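Local coordinates for protein lasso peptide isopeptidase AtxE2 (Asticcacaulis excentricus, PDB 5TXE) that hydrolyses the isopeptide bond of the threaded lasso peptides astexin-2 and astexin-3, converting them to linear peptides, at residues A[452-457]-A[464-469]; A[433-438]-A[505-510]; A[227-232]-A[251-256]. The protein carries 1 engineered substitution. All coordinates share one frame; numbering follows the deposited sequence.

Contact 1: residues A[452-457]-A[464-469]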
ATOM      1  N   ASN A 452       7.790   3.889   9.466  1.00 24.13           N
ATOM      2  CA  ASN A 452       8.600   3.432  10.586  1.00 27.00           C
ATOM      3  C   ASN A 452       9.775   2.655  10.074  1.00 27.69           C
ATOM      4  O   ASN A 452       9.603   1.538   9.598  1.00 29.52           O
ATOM      5  CB  ASN A 452       7.759   2.596  11.532  1.00 27.80           C
ATOM      6  CG  ASN A 452       6.670   3.434  12.218  1.00 25.78           C
ATOM      7  OD1 ASN A 452       6.953   4.136  13.171  1.00 22.24           O
ATOM      8  ND2 ASN A 452       5.434   3.388  11.682  1.00 26.38           N
ATOM      9  N   PRO A 453      10.973   3.228  10.170  1.00 26.25           N
ATOM     10  CA  PRO A 453      12.115   2.780   9.344  1.00 27.18           C
ATOM     11  C   PRO A 453      12.861   1.523   9.895  1.00 25.72           C
ATOM     12  O   PRO A 453      13.579   1.592  10.907  1.00 25.22           O
ATOM     13  CB  PRO A 453      13.018   3.997   9.362  1.00 24.48           C
ATOM     14  CG  PRO A 453      12.771   4.600  10.668  1.00 24.30           C
ATOM     15  CD  PRO A 453      11.337   4.373  11.009  1.00 26.15           C
ATOM     16  N   ILE A 454      12.673   0.398   9.243  1.00 22.80           N
ATOM     17  CA  ILE A 454      12.948  -0.874   9.879  1.00 23.25           C
ATOM     18  C   ILE A 454      14.442  -1.085   9.984  1.00 24.76           C
ATOM     19  O   ILE A 454      14.969  -1.313  11.067  1.00 27.44           O
ATOM     20  CB  ILE A 454      12.269  -1.996   9.077  1.00 25.63           C
ATOM     21  CG1 ILE A 454      10.793  -1.942   9.366  1.00 22.76           C
ATOM     22  CG2 ILE A 454      12.830  -3.374   9.478  1.00 24.65           C
ATOM     23  CD1 ILE A 454       9.978  -2.720   8.384  1.00 25.42           C
ATOM     24  N   LEU A 455      15.138  -0.947   8.875  1.00 23.77           N
ATOM     25  CA  LEU A 455      16.564  -1.210   8.905  1.00 26.49           C
ATOM     26  C   LEU A 455      17.295  -0.175   9.731  1.00 27.39           C
ATOM     27  O   LEU A 455      18.112  -0.541  10.545  1.00 26.80           O
ATOM     28  CB  LEU A 455      17.118  -1.350   7.460  1.00 32.32           C
ATOM     29  CG  LEU A 455      16.427  -2.437   6.571  1.00 34.99           C
ATOM     30  CD1 LEU A 455      17.036  -2.495   5.153  1.00 33.31           C
ATOM     31  CD2 LEU A 455      16.555  -3.802   7.225  1.00 32.65           C
ATOM     32  N   PRO A 456      16.991   1.147   9.548  1.00 27.17           N
ATOM     33  CA  PRO A 456      17.590   2.105  10.445  1.00 26.28           C
ATOM     34  C   PRO A 456      17.321   1.871  11.922  1.00 28.58           C
ATOM     35  O   PRO A 456      18.201   2.099  12.740  1.00 27.55           O
ATOM     36  CB  PRO A 456      17.016   3.420   9.966  1.00 30.84           C
ATOM     37  CG  PRO A 456      16.712   3.197   8.518  1.00 28.52           C
ATOM     38  CD  PRO A 456      16.208   1.806   8.485  1.00 28.16           C
ATOM     39  N   LEU A 457      16.139   1.373  12.294  1.00 28.72           N
ATOM     40  CA  LEU A 457      15.906   1.044  13.704  1.00 28.43           C
ATOM     41  C   LEU A 457      16.862  -0.087  14.181  1.00 30.68           C
ATOM     42  O   LEU A 457      17.433  -0.034  15.290  1.00 30.41           O
ATOM     43  CB  LEU A 457      14.464   0.601  13.939  1.00 28.03           C
ATOM     44  CG  LEU A 457      13.447   1.723  14.137  1.00 29.15           C
ATOM     45  CD1 LEU A 457      11.999   1.277  14.017  1.00 27.28           C
ATOM     46  CD2 LEU A 457      13.661   2.390  15.458  1.00 29.44           C
ATOM     47  N   VAL A 464      13.769  -5.479  15.733  1.00 29.07           N
ATOM     48  CA  VAL A 464      12.576  -4.984  15.076  1.00 30.33           C
ATOM     49  C   VAL A 464      11.748  -6.182  14.614  1.00 28.83           C
ATOM     50  O   VAL A 464      12.265  -7.105  13.986  1.00 30.28           O
ATOM     51  CB  VAL A 464      12.899  -4.119  13.845  1.00 27.57           C
ATOM     52  CG1 VAL A 464      11.616  -3.560  13.259  1.00 28.44           C
ATOM     53  CG2 VAL A 464      13.818  -3.004  14.218  1.00 31.59           C
ATOM     54  N   LEU A 465      10.496  -6.172  14.994  1.00 26.43           N
ATOM     55  CA  LEU A 465       9.558  -7.132  14.530  1.00 28.17           C
ATOM     56  C   LEU A 465       8.738  -6.471  13.455  1.00 29.92           C
ATOM     57  O   LEU A 465       7.934  -5.588  13.728  1.00 30.31           O
ATOM     58  CB  LEU A 465       8.679  -7.605  15.670  1.00 29.67           C
ATOM     59  CG  LEU A 465       7.591  -8.605  15.311  1.00 31.45           C
ATOM     60  CD1 LEU A 465       8.144  -9.915  14.838  1.00 31.37           C
ATOM     61  CD2 LEU A 465       6.731  -8.830  16.547  1.00 32.69           C
ATOM     62  N   SER A 466       8.925  -6.942  12.244  1.00 29.11           N
ATOM     63  CA  SER A 466       8.114  -6.566  11.111  1.00 31.78           C
ATOM     64  C   SER A 466       6.947  -7.540  11.055  1.00 29.61           C
ATOM     65  O   SER A 466       7.051  -8.652  10.522  1.00 27.75           O
ATOM     66  CB  SER A 466       8.957  -6.628   9.837  1.00 32.34           C
ATOM     67  OG  SER A 466       8.225  -6.217   8.716  1.00 37.21           O
ATOM     68  N   PHE A 467       5.835  -7.080  11.611  1.00 27.29           N
ATOM     69  CA  PHE A 467       4.614  -7.850  11.816  1.00 28.93           C
ATOM     70  C   PHE A 467       3.759  -7.959  10.609  1.00 29.45           C
ATOM     71  O   PHE A 467       3.464  -6.971   9.979  1.00 29.49           O
ATOM     72  CB  PHE A 467       3.778  -7.110  12.848  1.00 34.45           C
ATOM     73  CG  PHE A 467       2.511  -7.785  13.245  1.00 32.13           C
ATOM     74  CD1 PHE A 467       2.489  -9.116  13.621  1.00 32.24           C
ATOM     75  CD2 PHE A 467       1.359  -7.051  13.351  1.00 33.13           C
ATOM     76  CE1 PHE A 467       1.299  -9.728  14.021  1.00 31.39           C
ATOM     77  CE2 PHE A 467       0.163  -7.643  13.772  1.00 33.31           C
ATOM     78  CZ  PHE A 467       0.141  -8.980  14.127  1.00 33.06           C
ATOM     79  N   HIS A 468       3.369  -9.183  10.285  1.00 29.83           N
ATOM     80  CA  HIS A 468       2.461  -9.403   9.213  1.00 30.66           C
ATOM     81  C   HIS A 468       1.172  -9.823   9.825  1.00 30.99           C
ATOM     82  O   HIS A 468       1.015 -10.918  10.293  1.00 32.82           O
ATOM     83  CB  HIS A 468       2.944 -10.456   8.259  1.00 32.34           C
ATOM     84  CG  HIS A 468       2.110 -10.521   7.040  1.00 36.47           C
ATOM     85  ND1 HIS A 468       2.408  -9.781   5.908  1.00 37.55           N
ATOM     86  CD2 HIS A 468       0.942 -11.165   6.784  1.00 35.93           C
ATOM     87  CE1 HIS A 468       1.466  -9.979   4.998  1.00 37.55           C
ATOM     88  NE2 HIS A 468       0.572 -10.827   5.496  1.00 36.42           N
ATOM     89  N   SER A 469       0.226  -8.935   9.820  1.00 34.78           N
ATOM     90  CA  SER A 469      -1.005  -9.191  10.497  1.00 36.64           C
ATOM     91  C   SER A 469      -1.656 -10.500  10.018  1.00 38.76           C
ATOM     92  O   SER A 469      -1.761 -10.736   8.826  1.00 36.39           O
ATOM     93  CB  SER A 469      -1.961  -8.041  10.221  1.00 38.02           C
ATOM     94  OG  SER A 469      -2.963  -8.108  11.202  1.00 42.18           O
TER

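Contact 2: residues A[433-438]-A[505-510]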
ATOM      1  N   LEU A 433      12.830  -3.859  21.815  1.00 27.92           N
ATOM      2  CA  LEU A 433      12.136  -4.242  20.631  1.00 26.15           C
ATOM      3  C   LEU A 433      11.218  -3.135  20.139  1.00 28.80           C
ATOM      4  O   LEU A 433      10.492  -2.496  20.935  1.00 29.52           O
ATOM      5  CB  LEU A 433      11.276  -5.440  20.980  1.00 28.62           C
ATOM      6  CG  LEU A 433      10.385  -6.008  19.857  1.00 28.43           C
ATOM      7  CD1 LEU A 433      11.142  -6.531  18.673  1.00 30.13           C
ATOM      8  CD2 LEU A 433       9.477  -7.096  20.389  1.00 27.27           C
ATOM      9  N   VAL A 434      11.172  -2.965  18.827  1.00 27.44           N
ATOM     10  CA  VAL A 434      10.183  -2.078  18.208  1.00 26.91           C
ATOM     11  C   VAL A 434       9.385  -2.882  17.194  1.00 26.92           C
ATOM     12  O   VAL A 434       9.952  -3.596  16.355  1.00 27.53           O
ATOM     13  CB  VAL A 434      10.866  -0.892  17.504  1.00 25.72           C
ATOM     14  CG1 VAL A 434       9.841  -0.094  16.714  1.00 27.16           C
ATOM     15  CG2 VAL A 434      11.579  -0.035  18.535  1.00 25.73           C
ATOM     16  N   ILE A 435       8.071  -2.751  17.258  1.00 26.76           N
ATOM     17  CA  ILE A 435       7.159  -3.463  16.360  1.00 26.92           C
ATOM     18  C   ILE A 435       6.657  -2.505  15.273  1.00 25.59           C
ATOM     19  O   ILE A 435       6.146  -1.415  15.591  1.00 23.86           O
ATOM     20  CB  ILE A 435       5.988  -4.041  17.134  1.00 27.32           C
ATOM     21  CG1 ILE A 435       6.496  -5.002  18.218  1.00 29.63           C
ATOM     22  CG2 ILE A 435       5.079  -4.761  16.203  1.00 28.47           C
ATOM     23  CD1 ILE A 435       5.434  -5.387  19.224  1.00 30.92           C
ATOM     24  N   VAL A 436       6.855  -2.914  14.011  1.00 23.54           N
ATOM     25  CA  VAL A 436       6.411  -2.212  12.829  1.00 24.56           C
ATOM     26  C   VAL A 436       5.334  -3.088  12.158  1.00 28.72           C
ATOM     27  O   VAL A 436       5.537  -4.295  12.024  1.00 32.37           O
ATOM     28  CB  VAL A 436       7.552  -1.951  11.894  1.00 24.14           C
ATOM     29  CG1 VAL A 436       7.113  -1.285  10.618  1.00 25.94           C
ATOM     30  CG2 VAL A 436       8.581  -1.123  12.567  1.00 25.06           C
ATOM     31  N   GLN A 437       4.211  -2.487  11.745  1.00 24.01           N
ATOM     32  CA  GLN A 437       3.102  -3.193  11.161  1.00 25.97           C
ATOM     33  C   GLN A 437       2.757  -2.679   9.731  1.00 28.81           C
ATOM     34  O   GLN A 437       3.199  -1.609   9.344  1.00 27.85           O
ATOM     35  CB  GLN A 437       1.867  -2.986  12.036  1.00 27.09           C
ATOM     36  CG  GLN A 437       2.068  -3.123  13.516  1.00 26.75           C
ATOM     37  CD  GLN A 437       0.751  -2.953  14.245  1.00 28.79           C
ATOM     38  OE1 GLN A 437      -0.144  -3.805  14.147  1.00 28.39           O
ATOM     39  NE2 GLN A 437       0.600  -1.841  14.944  1.00 27.57           N
ATOM     40  N   TYR A 438       1.896  -3.360   8.966  1.00 30.07           N
ATOM     41  CA  TYR A 438       1.300  -4.656   9.297  1.00 32.52           C
ATOM     42  C   TYR A 438       1.383  -5.626   8.137  1.00 33.20           C
ATOM     43  O   TYR A 438       0.623  -6.598   8.107  1.00 32.22           O
ATOM     44  CB  TYR A 438      -0.164  -4.534   9.713  1.00 32.13           C
ATOM     45  CG  TYR A 438      -1.045  -3.642   8.844  1.00 33.94           C
ATOM     46  CD1 TYR A 438      -1.740  -4.156   7.736  1.00 34.31           C
ATOM     47  CD2 TYR A 438      -1.189  -2.276   9.131  1.00 31.97           C
ATOM     48  CE1 TYR A 438      -2.540  -3.342   6.964  1.00 38.65           C
ATOM     49  CE2 TYR A 438      -2.001  -1.472   8.367  1.00 33.40           C
ATOM     50  CZ  TYR A 438      -2.689  -1.994   7.299  1.00 36.40           C
ATOM     51  OH  TYR A 438      -3.500  -1.185   6.555  1.00 38.99           O
ATOM     52  N   ASP A 505       1.917 -13.177  21.598  1.00 31.23           N
ATOM     53  CA  ASP A 505       2.571 -14.471  21.300  1.00 35.26           C
ATOM     54  C   ASP A 505       3.953 -14.261  20.714  1.00 32.29           C
ATOM     55  O   ASP A 505       4.910 -14.891  21.141  1.00 29.97           O
ATOM     56  CB  ASP A 505       1.732 -15.307  20.325  1.00 36.45           C
ATOM     57  CG  ASP A 505       0.366 -15.689  20.902  1.00 42.61           C
ATOM     58  OD1 ASP A 505       0.248 -15.746  22.136  1.00 46.72           O
ATOM     59  OD2 ASP A 505      -0.607 -15.932  20.138  1.00 52.14           O
ATOM     60  N   LEU A 506       4.082 -13.345  19.758  1.00 30.24           N
ATOM     61  CA  LEU A 506       5.383 -13.107  19.162  1.00 31.92           C
ATOM     62  C   LEU A 506       6.372 -12.561  20.171  1.00 32.81           C
ATOM     63  O   LEU A 506       7.558 -12.910  20.147  1.00 32.88           O
ATOM     64  CB  LEU A 506       5.311 -12.182  17.953  1.00 32.30           C
ATOM     65  CG  LEU A 506       4.568 -12.795  16.803  1.00 34.80           C
ATOM     66  CD1 LEU A 506       4.066 -11.733  15.807  1.00 36.20           C
ATOM     67  CD2 LEU A 506       5.507 -13.787  16.110  1.00 34.75           C
ATOM     68  N   ILE A 507       5.901 -11.657  21.000  1.00 30.81           N
ATOM     69  CA  ILE A 507       6.775 -11.055  21.978  1.00 32.94           C
ATOM     70  C   ILE A 507       7.229 -12.158  22.936  1.00 35.61           C
ATOM     71  O   ILE A 507       8.408 -12.234  23.273  1.00 35.23           O
ATOM     72  CB  ILE A 507       6.050  -9.927  22.755  1.00 29.78           C
ATOM     73  CG1 ILE A 507       5.798  -8.716  21.827  1.00 31.72           C
ATOM     74  CG2 ILE A 507       6.848  -9.466  23.938  1.00 30.02           C
ATOM     75  CD1 ILE A 507       4.893  -7.690  22.460  1.00 33.32           C
ATOM     76  N   ASP A 508       6.282 -12.955  23.418  1.00 37.41           N
ATOM     77  CA  ASP A 508       6.616 -14.053  24.338  1.00 42.25           C
ATOM     78  C   ASP A 508       7.618 -15.006  23.721  1.00 39.61           C
ATOM     79  O   ASP A 508       8.524 -15.446  24.390  1.00 42.87           O
ATOM     80  CB  ASP A 508       5.379 -14.850  24.752  1.00 43.81           C
ATOM     81  CG  ASP A 508       4.459 -14.071  25.700  1.00 51.61           C
ATOM     82  OD1 ASP A 508       4.909 -13.058  26.293  1.00 53.64           O
ATOM     83  OD2 ASP A 508       3.280 -14.459  25.845  1.00 49.77           O
ATOM     84  N   ASP A 509       7.468 -15.307  22.447  1.00 35.53           N
ATOM     85  CA  ASP A 509       8.442 -16.146  21.771  1.00 42.45           C
ATOM     86  C   ASP A 509       9.836 -15.543  21.841  1.00 42.92           C
ATOM     87  O   ASP A 509      10.803 -16.219  22.167  1.00 44.46           O
ATOM     88  CB  ASP A 509       8.016 -16.342  20.297  1.00 44.82           C
ATOM     89  CG  ASP A 509       8.963 -17.273  19.500  1.00 54.64           C
ATOM     90  OD1 ASP A 509       8.861 -18.495  19.648  1.00 67.44           O
ATOM     91  OD2 ASP A 509       9.786 -16.795  18.687  1.00 63.91           O
ATOM     92  N   LEU A 510       9.958 -14.283  21.453  1.00 39.43           N
ATOM     93  CA  LEU A 510      11.261 -13.674  21.359  1.00 40.87           C
ATOM     94  C   LEU A 510      11.823 -13.497  22.762  1.00 36.56           C
ATOM     95  O   LEU A 510      13.024 -13.553  22.950  1.00 36.55           O
ATOM     96  CB  LEU A 510      11.173 -12.318  20.675  1.00 42.52           C
ATOM     97  CG  LEU A 510      10.780 -12.312  19.214  1.00 42.89           C
ATOM     98  CD1 LEU A 510      10.506 -10.877  18.768  1.00 45.59           C
ATOM     99  CD2 LEU A 510      11.911 -12.899  18.412  1.00 39.86           C
TER

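Contact 3: residues A[227-232]-A[251-256]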
ATOM      1  N   ILE A 227     -20.956  11.023 -11.757  1.00 30.10           N
ATOM      2  CA  ILE A 227     -20.299  11.921 -12.675  1.00 32.53           C
ATOM      3  C   ILE A 227     -19.771  11.030 -13.799  1.00 33.78           C
ATOM      4  O   ILE A 227     -19.009  10.110 -13.547  1.00 32.25           O
ATOM      5  CB  ILE A 227     -19.064  12.588 -12.033  1.00 31.55           C
ATOM      6  CG1 ILE A 227     -19.446  13.542 -10.920  1.00 33.07           C
ATOM      7  CG2 ILE A 227     -18.238  13.328 -13.079  1.00 32.36           C
ATOM      8  CD1 ILE A 227     -20.307  14.733 -11.317  1.00 36.24           C
ATOM      9  N   SER A 228     -20.120  11.334 -15.043  1.00 35.02           N
ATOM     10  CA  SER A 228     -19.737  10.468 -16.145  1.00 35.66           C
ATOM     11  C   SER A 228     -18.333  10.703 -16.662  1.00 37.21           C
ATOM     12  O   SER A 228     -17.777  11.805 -16.592  1.00 38.02           O
ATOM     13  CB  SER A 228     -20.633  10.724 -17.354  1.00 39.53           C
ATOM     14  OG  SER A 228     -21.974  10.866 -16.983  1.00 40.80           O
ATOM     15  N   ILE A 229     -17.824   9.650 -17.276  1.00 33.04           N
ATOM     16  CA  ILE A 229     -16.576   9.683 -17.958  1.00 35.06           C
ATOM     17  C   ILE A 229     -16.830   9.988 -19.436  1.00 37.38           C
ATOM     18  O   ILE A 229     -17.752   9.450 -20.001  1.00 40.83           O
ATOM     19  CB  ILE A 229     -15.915   8.335 -17.800  1.00 32.67           C
ATOM     20  CG1 ILE A 229     -15.721   8.048 -16.315  1.00 33.10           C
ATOM     21  CG2 ILE A 229     -14.566   8.325 -18.514  1.00 35.12           C
ATOM     22  CD1 ILE A 229     -15.043   6.705 -16.039  1.00 37.43           C
ATOM     23  N   VAL A 230     -16.034  10.882 -20.028  1.00 37.77           N
ATOM     24  CA  VAL A 230     -16.145  11.354 -21.411  1.00 34.87           C
ATOM     25  C   VAL A 230     -14.913  10.868 -22.142  1.00 36.26           C
ATOM     26  O   VAL A 230     -13.812  10.812 -21.549  1.00 33.01           O
ATOM     27  CB  VAL A 230     -16.245  12.868 -21.406  1.00 37.79           C
ATOM     28  CG1 VAL A 230     -15.902  13.520 -22.723  1.00 40.93           C
ATOM     29  CG2 VAL A 230     -17.627  13.289 -20.979  1.00 42.27           C
ATOM     30  N   TYR A 231     -15.109  10.409 -23.384  1.00 36.62           N
ATOM     31  CA  TYR A 231     -14.028   9.810 -24.206  1.00 33.03           C
ATOM     32  C   TYR A 231     -13.834  10.695 -25.393  1.00 35.30           C
ATOM     33  O   TYR A 231     -14.804  11.132 -25.963  1.00 39.14           O
ATOM     34  CB  TYR A 231     -14.405   8.413 -24.674  1.00 32.21           C
ATOM     35  CG  TYR A 231     -14.699   7.557 -23.495  1.00 34.86           C
ATOM     36  CD1 TYR A 231     -13.669   6.906 -22.836  1.00 35.55           C
ATOM     37  CD2 TYR A 231     -16.019   7.417 -22.992  1.00 34.65           C
ATOM     38  CE1 TYR A 231     -13.923   6.152 -21.698  1.00 37.48           C
ATOM     39  CE2 TYR A 231     -16.282   6.663 -21.848  1.00 33.43           C
ATOM     40  CZ  TYR A 231     -15.224   6.023 -21.218  1.00 35.04           C
ATOM     41  OH  TYR A 231     -15.380   5.261 -20.089  1.00 36.05           O
ATOM     42  N   GLN A 232     -12.593  10.956 -25.775  1.00 34.94           N
ATOM     43  CA  GLN A 232     -12.295  11.757 -26.955  1.00 34.99           C
ATOM     44  C   GLN A 232     -11.106  11.149 -27.657  1.00 30.22           C
ATOM     45  O   GLN A 232     -10.311  10.427 -27.038  1.00 29.94           O
ATOM     46  CB  GLN A 232     -11.917  13.205 -26.568  1.00 41.43           C
ATOM     47  CG  GLN A 232     -12.953  14.099 -25.904  1.00 50.63           C
ATOM     48  CD  GLN A 232     -13.678  14.991 -26.892  1.00 56.44           C
ATOM     49  OE1 GLN A 232     -13.165  16.015 -27.361  1.00 64.50           O
ATOM     50  NE2 GLN A 232     -14.888  14.622 -27.185  1.00 61.67           N
ATOM     51  N   ARG A 251     -12.174  -0.370 -26.370  1.00 54.92           N
ATOM     52  CA  ARG A 251     -10.684  -0.612 -26.343  1.00 59.37           C
ATOM     53  C   ARG A 251      -9.972   0.121 -25.176  1.00 57.84           C
ATOM     54  O   ARG A 251      -8.841  -0.218 -24.791  1.00 51.55           O
ATOM     55  CB  ARG A 251      -9.949  -0.287 -27.678  1.00 66.70           C
ATOM     56  CG  ARG A 251      -9.150  -1.484 -28.226  1.00 76.24           C
ATOM     57  CD  ARG A 251      -7.997  -1.227 -29.196  1.00 82.71           C
ATOM     58  NE  ARG A 251      -8.408  -0.530 -30.419  1.00 88.68           N
ATOM     59  CZ  ARG A 251      -7.549  -0.118 -31.361  1.00 85.83           C
ATOM     60  NH1 ARG A 251      -6.235  -0.322 -31.215  1.00 81.81           N
ATOM     61  NH2 ARG A 251      -7.998   0.514 -32.447  1.00 72.60           N
ATOM     62  N   LEU A 252     -10.608   1.160 -24.643  1.00 54.71           N
ATOM     63  CA  LEU A 252     -10.078   1.835 -23.482  1.00 52.18           C
ATOM     64  C   LEU A 252     -10.733   1.320 -22.187  1.00 48.07           C
ATOM     65  O   LEU A 252     -10.035   1.107 -21.216  1.00 44.88           O
ATOM     66  CB  LEU A 252     -10.209   3.370 -23.631  1.00 48.81           C
ATOM     67  CG  LEU A 252      -9.553   4.294 -22.583  1.00 45.62           C
ATOM     68  CD1 LEU A 252      -8.082   4.085 -22.529  1.00 49.38           C
ATOM     69  CD2 LEU A 252      -9.793   5.756 -22.863  1.00 48.96           C
ATOM     70  N   ARG A 253     -12.046   1.120 -22.199  1.00 51.64           N
ATOM     71  CA  ARG A 253     -12.844   0.755 -21.015  1.00 55.72           C
ATOM     72  C   ARG A 253     -12.574  -0.681 -20.504  1.00 64.33           C
ATOM     73  O   ARG A 253     -12.423  -0.901 -19.298  1.00 59.50           O
ATOM     74  CB  ARG A 253     -14.337   0.877 -21.349  1.00 56.69           C
ATOM     75  CG  ARG A 253     -15.160   1.539 -20.274  1.00 58.76           C
ATOM     76  CD  ARG A 253     -16.664   1.518 -20.519  1.00 62.43           C
ATOM     77  NE  ARG A 253     -17.328   1.544 -19.210  1.00 72.99           N
ATOM     78  CZ  ARG A 253     -17.338   2.594 -18.369  1.00 86.97           C
ATOM     79  NH1 ARG A 253     -16.766   3.760 -18.693  1.00101.84           N
ATOM     80  NH2 ARG A 253     -17.940   2.502 -17.183  1.00 78.89           N
ATOM     81  N   GLU A 254     -12.551  -1.652 -21.415  1.00 68.70           N
ATOM     82  CA  GLU A 254     -12.330  -3.050 -21.044  1.00 77.01           C
ATOM     83  C   GLU A 254     -10.890  -3.239 -20.556  1.00 67.45           C
ATOM     84  O   GLU A 254      -9.958  -2.784 -21.186  1.00 61.06           O
ATOM     85  CB  GLU A 254     -12.535  -3.996 -22.242  1.00 83.59           C
ATOM     86  CG  GLU A 254     -13.974  -4.283 -22.677  1.00 88.16           C
ATOM     87  CD  GLU A 254     -14.013  -5.246 -23.875  1.00 93.51           C
ATOM     88  OE1 GLU A 254     -13.441  -6.361 -23.763  1.00 86.54           O
ATOM     89  OE2 GLU A 254     -14.597  -4.897 -24.936  1.00 85.23           O
ATOM     90  N   LYS A 255     -10.723  -3.911 -19.436  1.00 62.35           N
ATOM     91  CA  LYS A 255      -9.401  -4.362 -18.994  1.00 73.46           C
ATOM     92  C   LYS A 255      -9.244  -5.894 -19.145  1.00 66.44           C
ATOM     93  O   LYS A 255     -10.165  -6.641 -18.889  1.00 56.60           O
ATOM     94  CB  LYS A 255      -9.188  -3.961 -17.535  1.00 81.63           C
ATOM     95  CG  LYS A 255      -7.786  -4.276 -17.011  1.00 94.31           C
ATOM     96  CD  LYS A 255      -7.718  -4.167 -15.488  1.00 98.25           C
ATOM     97  CE  LYS A 255      -7.485  -2.716 -15.079  1.00 94.36           C
ATOM     98  NZ  LYS A 255      -7.799  -2.476 -13.649  1.00 86.05           N
ATOM     99  N   PRO A 256      -8.063  -6.371 -19.537  1.00 66.87           N
ATOM    100  CA  PRO A 256      -7.885  -7.831 -19.413  1.00 69.50           C
ATOM    101  C   PRO A 256      -8.081  -8.344 -17.953  1.00 58.15           C
ATOM    102  O   PRO A 256      -7.694  -7.674 -16.996  1.00 55.21           O
ATOM    103  CB  PRO A 256      -6.434  -8.066 -19.906  1.00 73.31           C
ATOM    104  CG  PRO A 256      -6.024  -6.797 -20.600  1.00 72.79           C
ATOM    105  CD  PRO A 256      -6.842  -5.686 -19.992  1.00 72.53           C
TER

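Contact 1: residues A[452-457]-A[464-469]
V464 wedges its two methyls against the first turn of helix 454-459: CG1 meets the side chain of I454, while CG2 meets L457 and the I454 carbonyl. V464 CG1, standing anti to the backbone N (chi1 -176°), lies 4.0 Å from CG2 of I454; these two side chains cross obliquely. The other branch, V464 CG2, meets L457 at the root of its side chain, 3.7 Å from CB. The same V464 CG2 also rests against the carbonyl of I454, 3.8 Å from O, so the valine fits between the two helix residues and touches backbone as well as side chain. The second arm of I454 runs on past the valine: CG1 lies beside the backbone N (chi1 -75°), the chain is extended beyond it, and CD1 ends 3.9 Å from OG of S466. That hydroxyl has its polar partner in S440.

Helix and strand belong to the beta-alpha-beta unit formed by strand 431-436, helix 454-459 and strand 463-467, part of the alpha/beta-hydrolase core. P453 holds the N-cap position, and its O accepts the first-turn bond from L457 N at 2.9 Å. Helix 643-662 packs against P453 and L457.

No hydrogen bond passes between the two segments, and all four touching residues are buried. The chemistry implies a joint fixed by the fit of branched aliphatic side chains, with the lone hydroxyl at its margin satisfied by another residue.

Contact 2: residues A[433-438]-A[505-510]
L433 sets its CD2 methyl over helix 494-512, within range of two residues one turn apart: CG1 of I507 at 4.3 Å and CD1 of L510 at 4.2 Å. This is the strand-to-helix packing of the alpha/beta-hydrolase fold, with strand 431-436 inside the mixed central sheet and the helix lying along one face of it. The segment axes approach to 11.4 Å, and the helix runs at 148° to the strand, roughly antiparallel.

V434 and V436 belong to the other face of the sheet, where they touch L457 and I454. Beyond the strand, after a cis peptide bond between Q437 and Y438, the chain comes to Y438, which is catalytically important and stabilises the alkoxide intermediate; it packs on A527, the engineered alanine at the position of the nucleophile, and its ring meets an aromatic side chain of the bound peptide edge-to-face. The helix contact itself lies away from that site.

Two residues on from L433, I435 points to the same face as the leucine. I507 serves both of these strand residues, offering CG1 to L433 and CD1 to I435. No polar bond crosses this buried seam, which is aliphatic throughout. The I435 CG1 is anti to the carbonyl carbon (chi1 -59°), and I507 adopts much the same rotamer, yet the two isoleucines meet at about a right angle. The chains therefore do not lie alongside each other, and terminal methyl touches terminal methyl, with CD1 of I435 4.0 Å from CD1 of I507.

Contact 3: residues A[227-232]-A[251-256]
The hydroxyl of Y231 takes a hydrogen bond from NH1 of R253, the one hydrogen bond between residues 227-232 and 251-256. The modelled distance from Y231 OH to R253 NH1, 2.5 Å, is very short and the N-H points well off line (125°), so its exact length is doubtful. NH1 lies in the plane of the tyrosine ring, at its edge, while the guanidinium is turned 84° to that ring. The arginine chain, extended from CG to NE, passes by the hydroxyl, with R253 CG 3.7 Å from Y231 OH.

Further back along the same ring, L252 brings CD2 to the edge, 4.0 Å from CD1 of Y231. The leucine also packs on I185, D175 and Q177, so the helix end sits across several strands of one four-stranded antiparallel sheet, consistent with a blade of the beta-propeller known in prolyl oligopeptidases. I229 adds a looser touch, its CD1 4.3 Å from NH1 of R253.

A phenylalanine in place of Y231 would probably leave the R253 guanidinium without its hydroxyl mate and set it free to turn.

The chemistry is thus divided along the length of the tyrosine: a buried leucine touches the ring edge, and an exposed arginine meets the phenol oxygen at the more exposed end.

Contacts 1 and 2 are both buried in the catalytic alpha/beta core, their centres 9 Å apart, and meet at neighbouring parallel strands: V436 probably hydrogen-bonds through its O to F467 N and through its N to L465 O. Between them they join helices to opposite faces of one sheet, and both are largely aliphatic, with no hydrogen bond across either. Contact 3 belongs to a different sheet on the far side of the chain's centre, about 40 Å from contact 1 and 46 Å from contact 2, centre to centre. Partly exposed, it pairs an apolar touch with a phenol-guanidinium bond, the sole hydrogen bond across any of the three interfaces.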